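Local coordinates for uncharacterized HTH-type transcriptional regulator yydK (PDB 3BWG), which probably binds DNA through an N-terminal GntR-type winged helix-turn-helix domain and regulates transcription, although its own targets are uncharacterized, at residues I100-R105 with L152-V157. Numbering follows the deposited sequence.
Sequences IELDVR and LNNEIV
Leu-102, on edge strand 95-105 of the antiparallel sheet, makes an apolar contact with the short helix 154-157 and the residues that lead into it, and no hydrogen bond crosses between the two segments. A classic beta bulge at Ile-100 and Glu-101, opposite Lys-127, interrupts the strand just before Leu-102. With CG anti to the backbone N (chi1 165°), the leucine extends off the strand toward the helix and both methyls reach it. CD2 rests on the peptide link that leads into the helix, with Leu-102 CD2 3.4 Å from Asn-153 C and 3.6 Å from Asn-154 N. CD1 meets aliphatic groups instead: Leu-102 CD1 is 4.1 Å from Leu-152 CB and equally far from Val-157 CG2. Leu-102 and Leu-152 cross at about a right angle, whereas Leu-102 meets Val-157 obliquely. Both segments belong to the UTRA domain, the probable effector-binding module of this GntR-family regulator, and the contact sets the helix against one face of the edge strand, where Val-157 also touches Val-99. Asn-153 is the N-cap: its OD1 accepts from Ile-156 N at 3.1 Å in a nearly straight bond (172°), fixing the turn against which Leu-102 packs. On the other face of the strand, Arg-105 grips Asp-103 side-on, NE to OD1 at 2.9 Å and NH2 to OD2 at 3.0 Å. Arg-105 NH2 also makes a weak, bent hydrogen bond, part of a salt bridge, to Glu-101 OE1, while Glu-101 OE2 pairs with Lys-127.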
loop_
_atom_site.group_PDB
_atom_site.type_symbol
_atom_site.label_atom_id
_atom_site.label_comp_id
_atom_site.label_asym_id
_atom_site.label_seq_id
_atom_site.Cartn_x
_atom_site.Cartn_y
_atom_site.Cartn_z
ATOM N N ILE B 100 -6.180 7.140 -26.799
ATOM C CA ILE B 100 -6.567 8.429 -27.305
ATOM C C ILE B 100 -5.384 9.055 -28.033
ATOM O O ILE B 100 -5.563 9.604 -29.118
ATOM C CB ILE B 100 -7.094 9.349 -26.191
ATOM C CG1 ILE B 100 -8.256 8.679 -25.475
ATOM C CG2 ILE B 100 -7.573 10.702 -26.789
ATOM C CD1 ILE B 100 -8.494 9.211 -24.113
ATOM N N GLU B 101 -4.190 8.986 -27.430
ATOM C CA GLU B 101 -2.970 9.490 -28.043
ATOM C C GLU B 101 -1.772 8.570 -27.729
ATOM O O GLU B 101 -1.698 7.960 -26.668
ATOM C CB GLU B 101 -2.633 10.883 -27.510
ATOM C CG GLU B 101 -3.410 12.068 -28.102
ATOM C CD GLU B 101 -2.921 13.410 -27.510
ATOM O OE1 GLU B 101 -1.895 13.953 -27.988
ATOM O OE2 GLU B 101 -3.544 13.913 -26.549
ATOM N N LEU B 102 -0.837 8.479 -28.661
ATOM C CA LEU B 102 0.440 7.864 -28.409
ATOM C C LEU B 102 1.352 8.528 -29.375
ATOM O O LEU B 102 1.080 8.506 -30.574
ATOM C CB LEU B 102 0.407 6.350 -28.679
ATOM C CG LEU B 102 1.721 5.558 -28.801
ATOM C CD1 LEU B 102 2.553 5.491 -27.512
ATOM C CD2 LEU B 102 1.441 4.163 -29.336
ATOM N N ASP B 103 2.399 9.167 -28.873
ATOM C CA ASP B 103 3.387 9.767 -29.747
ATOM C C ASP B 103 4.712 9.956 -29.010
ATOM O O ASP B 103 4.832 9.608 -27.840
ATOM C CB ASP B 103 2.864 11.086 -30.334
ATOM C CG ASP B 103 2.645 12.148 -29.290
ATOM O OD1 ASP B 103 3.203 12.045 -28.175
ATOM O OD2 ASP B 103 1.917 13.109 -29.582
ATOM N N VAL B 104 5.704 10.469 -29.731
ATOM C CA VAL B 104 6.954 10.880 -29.148
ATOM C C VAL B 104 6.897 12.381 -29.063
ATOM O O VAL B 104 6.430 13.037 -29.989
ATOM C CB VAL B 104 8.159 10.454 -29.992
ATOM C CG1 VAL B 104 9.468 10.913 -29.300
ATOM C CG2 VAL B 104 8.123 8.960 -30.201
ATOM N N ARG B 105 7.416 12.908 -27.954
ATOM C CA ARG B 105 7.105 14.228 -27.445
ATOM C C ARG B 105 8.227 14.596 -26.477
ATOM O O ARG B 105 8.825 13.722 -25.853
ATOM C CB ARG B 105 5.814 14.027 -26.641
ATOM C CG ARG B 105 5.067 15.172 -26.201
ATOM C CD ARG B 105 3.797 14.678 -25.541
ATOM N NE ARG B 105 2.725 14.388 -26.510
ATOM C CZ ARG B 105 1.476 14.849 -26.417
ATOM N NH1 ARG B 105 1.109 15.627 -25.386
ATOM N NH2 ARG B 105 0.578 14.505 -27.339
ATOM N N LEU B 152 7.207 1.866 -28.514
ATOM C CA LEU B 152 5.854 1.519 -28.118
ATOM C C LEU B 152 4.961 1.585 -29.349
ATOM O O LEU B 152 5.203 2.368 -30.278
ATOM C CB LEU B 152 5.321 2.476 -27.014
ATOM C CG LEU B 152 5.910 2.344 -25.592
ATOM C CD1 LEU B 152 5.396 3.466 -24.590
ATOM C CD2 LEU B 152 5.648 0.937 -25.063
ATOM N N ASN B 153 3.926 0.756 -29.387
ATOM C CA ASN B 153 2.925 0.907 -30.463
ATOM C C ASN B 153 1.510 0.793 -29.948
ATOM O O ASN B 153 1.299 0.512 -28.783
ATOM C CB ASN B 153 3.158 -0.032 -31.655
ATOM C CG ASN B 153 3.058 -1.491 -31.285
ATOM O OD1 ASN B 153 2.505 -1.853 -30.257
ATOM N ND2 ASN B 153 3.617 -2.339 -32.124
ATOM N N ASN B 154 0.542 1.024 -30.826
ATOM C CA ASN B 154 -0.837 0.961 -30.413
ATOM C C ASN B 154 -1.201 -0.333 -29.691
ATOM O O ASN B 154 -1.883 -0.299 -28.677
ATOM C CB ASN B 154 -1.769 1.227 -31.588
ATOM C CG ASN B 154 -2.882 2.187 -31.211
ATOM O OD1 ASN B 154 -4.040 1.780 -31.101
ATOM N ND2 ASN B 154 -2.521 3.473 -30.941
ATOM N N GLU B 155 -0.730 -1.466 -30.210
ATOM C CA GLU B 155 -1.056 -2.767 -29.622
ATOM C C GLU B 155 -0.581 -2.927 -28.161
ATOM O O GLU B 155 -1.343 -3.353 -27.291
ATOM C CB GLU B 155 -0.549 -3.910 -30.501
ATOM C CG GLU B 155 -0.724 -5.280 -29.859
ATOM C CD GLU B 155 -0.457 -6.441 -30.791
ATOM O OE1 GLU B 155 -0.143 -6.237 -31.986
ATOM O OE2 GLU B 155 -0.589 -7.583 -30.327
ATOM N N ILE B 156 0.675 -2.581 -27.900
ATOM C CA ILE B 156 1.225 -2.676 -26.547
ATOM C C ILE B 156 0.395 -1.828 -25.562
ATOM O O ILE B 156 0.002 -2.295 -24.497
ATOM C CB ILE B 156 2.718 -2.237 -26.531
ATOM C CG1 ILE B 156 3.584 -3.245 -27.303
ATOM C CG2 ILE B 156 3.213 -2.066 -25.119
ATOM C CD1 ILE B 156 4.908 -2.661 -27.829
ATOM N N VAL B 157 0.151 -0.578 -25.948
ATOM C CA VAL B 157 -0.517 0.445 -25.138
ATOM C C VAL B 157 -2.052 0.224 -24.972
ATOM O O VAL B 157 -2.665 0.758 -24.063
ATOM C CB VAL B 157 -0.186 1.812 -25.750
ATOM C CG1 VAL B 157 -1.177 2.790 -25.392
ATOM C CG2 VAL B 157 1.265 2.272 -25.338
#